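Side-chain contacts in VgrG protein (Vibrio cholerae, PDB 4DTH), which probably cross-links actin through its actin cross-linking domain, which binds ATP and magnesium ions: residues H331-A336 against A347-F352; N273-L278 against G326-H331. All blocks are in the same frame, centred on the assembly; numbering follows the deposited sequence. Where two conformers were deposited one is given.

Segments 326-331 of contact 2 and 331-336 of contact 1 run on in one loop and share H331, whose backbone O lies near the gamma-phosphate of ATP. The centres of the two contacts are about 10 Å apart. Contact 1 forms part of the nucleotide pocket itself and holds E351, a ligand of one magnesium ion. Contact 2 packs next to the pocket, and its H331 belongs to it; the L278 side chain comes to about 5 Å from ATP. Strands 277-279 and 343-352, paired antiparallel, join the two contacts, L278 N lying 2.8 Å from E351 O, a probable hydrogen bond. On the loop side, E327 OE2 accepts a hydrogen bond from N334 ND2.

Contact 1 (H331-A336 against A347-F352); sequences HGINNA and AILFEF. With ATP (adenosine-5'-triphosphate), chain B.
This contact forms part of the ATP pocket of the actin cross-linking domain, where I333, A336 and L349 meet beside the adenosine half of the nucleotide. L349 is the central side chain, and its two methyl branches have different partners. L349 CD1 rests on A336 CB at 3.6 Å. L349 CD2 touches I333 CG2 at 3.7 Å and also meets the adenine ring, coming within 3.4 Å of C5 of ATP. I333 and L349 cross at about a right angle. I333 splits its branches as well. I333 CG1 lies beside the backbone N (chi1 -61°), which leaves CG2 anti to that N and turned to L349. CG1 carries I333 CD1 toward the alpha-phosphate end of ATP, 3.4 Å from ATP O5'. A336 CB also lies near the adenine amino group, 3.9 Å from N6 of ATP. The three residues thus give the nucleotide an apolar wall that runs from the base to the start of the phosphate chain.

At the far end, A347 N donates a hydrogen bond to A336 O at 3.1 Å. The donor stands above the carbonyl plane, 41° out of it. A336 CB and A347 CB pack 3.9 Å apart. A water next to this bond accepts from A336 N at 3.0 Å and lies within hydrogen-bonding distance of I333 O and A347 O, so it bridges the loop and the strand.

E351, further along the strand, reaches the phosphate end with an extended chain. It binds a magnesium ion together with E28 and Q174, and its OE2 forms a salt bridge with R353. Strand 343-352 lies between strands 173-180 and 277-279, antiparallel to both. Loop 331-336 follows helix 312-323 and leads into the short strand 337-338, which pairs with the early part of strand 343-352.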
loop_
_atom_site.group_PDB
_atom_site.type_symbol
_atom_site.label_atom_id
_atom_site.label_comp_id
_atom_site.label_asym_id
_atom_site.label_seq_id
_atom_site.Cartn_x
_atom_site.Cartn_y
_atom_site.Cartn_z
ATOM N N HIS A 331 -0.319 8.747 -4.110
ATOM C CA HIS A 331 0.165 9.135 -2.786
ATOM C C HIS A 331 1.026 8.064 -2.106
ATOM O O HIS A 331 0.589 6.932 -1.950
ATOM C CB HIS A 331 -0.967 9.654 -1.887
ATOM C CG HIS A 331 -0.481 10.171 -0.571
ATOM N ND1 HIS A 331 0.420 11.222 -0.488
ATOM C CD2 HIS A 331 -0.806 9.774 0.678
ATOM C CE1 HIS A 331 0.634 11.404 0.803
ATOM N NE2 HIS A 331 -0.089 10.560 1.543
ATOM N N GLY A 332 2.251 8.424 -1.772
ATOM C CA GLY A 332 3.180 7.498 -1.137
ATOM C C GLY A 332 3.155 7.555 0.372
ATOM O O GLY A 332 2.506 8.431 0.951
ATOM N N ILE A 333 3.854 6.610 1.010
ATOM C CA ILE A 333 4.064 6.573 2.461
ATOM C C ILE A 333 5.485 7.129 2.579
ATOM O O ILE A 333 6.467 6.405 2.361
ATOM C CB ILE A 333 3.888 5.153 3.058
ATOM C CG1 ILE A 333 2.441 4.642 2.805
ATOM C CG2 ILE A 333 4.213 5.168 4.570
ATOM C CD1 ILE A 333 2.268 3.134 2.777
ATOM N N ASN A 334 5.577 8.455 2.803
ATOM C CA ASN A 334 6.833 9.209 2.749
ATOM C C ASN A 334 7.396 9.698 4.066
ATOM O O ASN A 334 8.485 10.280 4.080
ATOM C CB ASN A 334 6.668 10.386 1.773
ATOM C CG ASN A 334 6.216 9.942 0.400
ATOM O OD1 ASN A 334 6.484 8.816 -0.028
ATOM N ND2 ASN A 334 5.481 10.795 -0.304
ATOM N N ASN A 335 6.673 9.458 5.158
ATOM C CA ASN A 335 7.059 9.906 6.495
ATOM C C ASN A 335 7.434 8.740 7.418
ATOM O O ASN A 335 7.509 8.921 8.637
ATOM C CB ASN A 335 5.913 10.737 7.098
ATOM C CG ASN A 335 4.591 10.009 7.216
ATOM O OD1 ASN A 335 4.397 8.892 6.706
ATOM N ND2 ASN A 335 3.638 10.638 7.882
ATOM N N ALA A 336 7.660 7.538 6.853
ATOM C CA ALA A 336 8.019 6.356 7.644
ATOM C C ALA A 336 9.516 6.368 7.942
ATOM O O ALA A 336 10.320 6.738 7.079
ATOM C CB ALA A 336 7.645 5.087 6.902
ATOM N N ALA A 347 12.741 5.138 5.933
ATOM C CA ALA A 347 12.205 3.825 5.646
ATOM C C ALA A 347 11.524 3.940 4.289
ATOM O O ALA A 347 10.908 4.967 3.981
ATOM C CB ALA A 347 11.183 3.408 6.704
ATOM N N ILE A 348 11.667 2.901 3.471
ATOM C CA ILE A 348 11.019 2.816 2.159
ATOM C C ILE A 348 10.113 1.609 2.166
ATOM O O ILE A 348 10.480 0.557 2.700
ATOM C CB ILE A 348 11.997 2.890 0.949
ATOM C CG1 ILE A 348 13.111 1.812 1.045
ATOM C CG2 ILE A 348 12.553 4.330 0.819
ATOM C CD1 ILE A 348 14.099 1.742 -0.195
ATOM N N LEU A 349 8.896 1.779 1.637
ATOM C CA LEU A 349 7.850 0.765 1.702
ATOM C C LEU A 349 7.499 0.108 0.398
ATOM O O LEU A 349 7.595 0.729 -0.652
ATOM C CB LEU A 349 6.600 1.374 2.346
ATOM C CG LEU A 349 6.593 1.354 3.882
ATOM C CD1 LEU A 349 7.605 2.350 4.488
ATOM C CD2 LEU A 349 5.248 1.662 4.379
ATOM N N PHE A 350 7.060 -1.166 0.472
ATOM C CA PHE A 350 6.738 -1.939 -0.724
ATOM C C PHE A 350 5.502 -2.759 -0.531
ATOM O O PHE A 350 5.374 -3.460 0.474
ATOM C CB PHE A 350 7.921 -2.850 -1.106
ATOM C CG PHE A 350 9.199 -2.082 -1.324
ATOM C CD1 PHE A 350 9.500 -1.543 -2.573
ATOM C CD2 PHE A 350 10.070 -1.836 -0.268
ATOM C CE1 PHE A 350 10.649 -0.774 -2.759
ATOM C CE2 PHE A 350 11.225 -1.071 -0.456
ATOM C CZ PHE A 350 11.501 -0.537 -1.697
ATOM N N GLU A 351 4.599 -2.700 -1.517
ATOM C CA GLU A 351 3.348 -3.438 -1.469
ATOM C C GLU A 351 3.433 -4.707 -2.307
ATOM O O GLU A 351 3.693 -4.645 -3.516
ATOM C CB GLU A 351 2.202 -2.532 -1.963
ATOM C CG GLU A 351 0.845 -3.213 -2.009
ATOM C CD GLU A 351 -0.272 -2.352 -2.568
ATOM O OE1 GLU A 351 -0.281 -1.131 -2.300
ATOM O OE2 GLU A 351 -1.182 -2.918 -3.213
ATOM N N PHE A 352 3.177 -5.854 -1.669
ATOM C CA PHE A 352 3.118 -7.146 -2.351
ATOM C C PHE A 352 1.686 -7.268 -2.866
ATOM O O PHE A 352 0.760 -7.474 -2.075
ATOM C CB PHE A 352 3.476 -8.288 -1.385
ATOM C CG PHE A 352 4.945 -8.308 -1.038
ATOM C CD1 PHE A 352 5.460 -7.455 -0.065
ATOM C CD2 PHE A 352 5.818 -9.169 -1.695
ATOM C CE1 PHE A 352 6.825 -7.466 0.247
ATOM C CE2 PHE A 352 7.180 -9.193 -1.368
ATOM C CZ PHE A 352 7.675 -8.330 -0.414
HETATM P PG ATP B . -2.755 3.122 -2.397
HETATM O O1G ATP B . -2.012 1.897 -2.826
HETATM O O2G ATP B . -1.964 4.365 -2.697
HETATM O O3G ATP B . -4.094 3.239 -3.068
HETATM P PB ATP B . -3.556 3.825 0.279
HETATM O O1B ATP B . -3.178 5.243 0.107
HETATM O O2B ATP B . -5.061 3.720 0.231
HETATM O O3B ATP B . -2.962 3.004 -0.814
HETATM P PA ATP B . -1.741 3.475 2.423
HETATM O O1A ATP B . -0.852 4.348 1.627
HETATM O O2A ATP B . -2.030 4.192 3.745
HETATM O O3A ATP B . -3.020 3.275 1.687
HETATM O "O5'" ATP B . -1.003 2.071 2.665
HETATM C "C5'" ATP B . -1.606 1.202 3.637
HETATM C "C4'" ATP B . -0.770 -0.022 3.907
HETATM O "O4'" ATP B . 0.572 0.369 4.315
HETATM C "C3'" ATP B . -1.304 -0.886 5.050
HETATM O "O3'" ATP B . -1.072 -2.277 4.837
HETATM C "C2'" ATP B . -0.512 -0.356 6.238
HETATM O "O2'" ATP B . -0.515 -1.217 7.365
HETATM C "C1'" ATP B . 0.846 -0.212 5.582
HETATM N N9 ATP B . 1.832 0.605 6.294
HETATM C C8 ATP B . 1.711 1.919 6.659
HETATM N N7 ATP B . 2.766 2.390 7.278
HETATM C C5 ATP B . 3.640 1.312 7.326
HETATM C C6 ATP B . 4.943 1.156 7.840
HETATM N N6 ATP B . 5.634 2.135 8.438
HETATM N N1 ATP B . 5.530 -0.055 7.701
HETATM C C2 ATP B . 4.859 -1.035 7.090
HETATM N N3 ATP B . 3.636 -1.007 6.566
HETATM C C4 ATP B . 3.067 0.202 6.718
HETATM O O HOH W 1 8.668 6.753 4.153
#

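Contact 2 (N273-L278 against G326-H331); sequences NAWEIL and GEVAGH
W275 NE1 donates to a water 2.9 Å away, and the same water donates to V328 O, also at 2.9 Å. The water therefore ties the indole N-H to the backbone of loop 326-331. Beside this bridge, V328 CG1 approaches the six-membered side of the W275 indole obliquely, near its rim. V328 CG1 is 3.6 Å from W275 CZ2, with W275 CE2 just as near. CG1 is set anti to the backbone N of V328 (chi1 167°), which places this branch against the indole.

Helix 269-275 leads up to a sharp turn. At E276 phi is positive, and the chain passes directly into strand 277-279. This turn brings L278 to the same loop. L278 CD1 meets V328 CG1 at 3.9 Å and A329 CB at 4.0 Å. The L278 and V328 side chains lie alongside, pointing opposite ways. V328 CG1 touches both W275 and L278.

The W275 ring also packs edge-to-face with W200 and touches K237, T238 and L241 of helix 221-245. K272 of helix 269-275 touches both L278 and A329.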
loop_
_atom_site.group_PDB
_atom_site.type_symbol
_atom_site.label_atom_id
_atom_site.label_comp_id
_atom_site.label_asym_id
_atom_site.label_seq_id
_atom_site.Cartn_x
_atom_site.Cartn_y
_atom_site.Cartn_z
ATOM N N ASN A 273 -0.131 -4.004 -10.613
ATOM C CA ASN A 273 0.082 -5.454 -10.617
ATOM C C ASN A 273 1.353 -5.848 -11.359
ATOM O O ASN A 273 2.047 -6.764 -10.926
ATOM C CB ASN A 273 -1.133 -6.183 -11.189
ATOM C CG ASN A 273 -2.314 -6.192 -10.248
ATOM O OD1 ASN A 273 -2.202 -5.858 -9.062
ATOM N ND2 ASN A 273 -3.481 -6.545 -10.761
ATOM N N ALA A 274 1.681 -5.124 -12.446
ATOM C CA ALA A 274 2.881 -5.378 -13.240
ATOM C C ALA A 274 4.181 -5.167 -12.450
ATOM O O ALA A 274 5.176 -5.810 -12.767
ATOM C CB ALA A 274 2.876 -4.537 -14.500
ATOM N N TRP A 275 4.180 -4.299 -11.410
ATOM C CA TRP A 275 5.356 -4.111 -10.555
ATOM C C TRP A 275 5.598 -5.371 -9.699
ATOM O O TRP A 275 6.752 -5.678 -9.394
ATOM C CB TRP A 275 5.173 -2.913 -9.607
ATOM C CG TRP A 275 5.371 -1.581 -10.262
ATOM C CD1 TRP A 275 4.413 -0.799 -10.833
ATOM C CD2 TRP A 275 6.601 -0.850 -10.360
ATOM N NE1 TRP A 275 4.964 0.381 -11.271
ATOM C CE2 TRP A 275 6.315 0.357 -11.038
ATOM C CE3 TRP A 275 7.933 -1.123 -9.994
ATOM C CZ2 TRP A 275 7.305 1.295 -11.353
ATOM C CZ3 TRP A 275 8.912 -0.178 -10.281
ATOM C CH2 TRP A 275 8.597 1.014 -10.953
ATOM N N GLU A 276 4.498 -6.063 -9.281
ATOM C CA GLU A 276 4.449 -7.255 -8.395
ATOM C C GLU A 276 4.748 -6.837 -6.949
ATOM O O GLU A 276 3.916 -7.024 -6.060
ATOM C CB GLU A 276 5.376 -8.391 -8.863
ATOM C CG GLU A 276 4.990 -8.953 -10.225
ATOM C CD GLU A 276 5.851 -10.102 -10.712
ATOM O OE1 GLU A 276 5.932 -10.286 -11.947
ATOM O OE2 GLU A 276 6.453 -10.809 -9.871
ATOM N N ILE A 277 5.934 -6.268 -6.733
ATOM C CA ILE A 277 6.374 -5.670 -5.481
ATOM C C ILE A 277 6.396 -4.179 -5.835
ATOM O O ILE A 277 7.290 -3.700 -6.543
ATOM C CB ILE A 277 7.736 -6.226 -4.988
ATOM C CG1 ILE A 277 7.617 -7.743 -4.701
ATOM C CG2 ILE A 277 8.201 -5.464 -3.739
ATOM C CD1 ILE A 277 8.942 -8.507 -4.448
ATOM N N LEU A 278 5.357 -3.476 -5.400
ATOM C CA LEU A 278 5.144 -2.078 -5.753
ATOM C C LEU A 278 5.808 -1.078 -4.800
ATOM O O LEU A 278 5.413 -1.006 -3.637
ATOM C CB LEU A 278 3.622 -1.808 -5.832
ATOM C CG LEU A 278 3.159 -0.378 -6.127
ATOM C CD1 LEU A 278 3.491 0.032 -7.558
ATOM C CD2 LEU A 278 1.655 -0.230 -5.861
ATOM N N GLY A 326 7.869 13.043 -8.256
ATOM C CA GLY A 326 6.792 12.210 -8.779
ATOM C C GLY A 326 6.699 10.887 -8.048
ATOM O O GLY A 326 7.712 10.361 -7.582
ATOM N N GLU A 327 5.483 10.370 -7.909
ATOM C CA GLU A 327 5.233 9.113 -7.208
ATOM C C GLU A 327 5.108 7.959 -8.202
ATOM O O GLU A 327 4.650 8.157 -9.330
ATOM C CB GLU A 327 3.954 9.232 -6.376
ATOM C CG GLU A 327 4.024 10.294 -5.286
ATOM C CD GLU A 327 4.626 9.863 -3.963
ATOM O OE1 GLU A 327 5.209 8.757 -3.890
ATOM O OE2 GLU A 327 4.526 10.647 -2.995
ATOM N N VAL A 328 5.493 6.740 -7.768
ATOM C CA VAL A 328 5.395 5.532 -8.597
ATOM C C VAL A 328 3.931 5.226 -8.930
ATOM O O VAL A 328 3.623 4.950 -10.094
ATOM C CB VAL A 328 6.122 4.323 -7.931
ATOM C CG1 VAL A 328 5.768 2.999 -8.612
ATOM C CG2 VAL A 328 7.635 4.538 -7.936
ATOM N N ALA A 329 3.035 5.295 -7.919
ATOM C CA ALA A 329 1.618 4.982 -8.103
ATOM C C ALA A 329 0.745 5.717 -7.090
ATOM O O ALA A 329 0.164 5.108 -6.193
ATOM C CB ALA A 329 1.399 3.465 -8.013
ATOM N N GLY A 330 0.646 7.030 -7.258
ATOM C CA GLY A 330 -0.176 7.854 -6.372
ATOM C C GLY A 330 0.462 8.131 -5.026
ATOM O O GLY A 330 1.641 7.807 -4.811
ATOM N N HIS A 331 -0.319 8.747 -4.110
ATOM C CA HIS A 331 0.165 9.135 -2.786
ATOM C C HIS A 331 1.026 8.064 -2.106
ATOM O O HIS A 331 0.589 6.932 -1.950
ATOM C CB HIS A 331 -0.967 9.654 -1.887
ATOM C CG HIS A 331 -0.481 10.171 -0.571
ATOM N ND1 HIS A 331 0.420 11.222 -0.488
ATOM C CD2 HIS A 331 -0.806 9.774 0.678
ATOM C CE1 HIS A 331 0.634 11.404 0.803
ATOM N NE2 HIS A 331 -0.089 10.560 1.543
HETATM O O HOH W 2 2.903 2.482 -11.447
#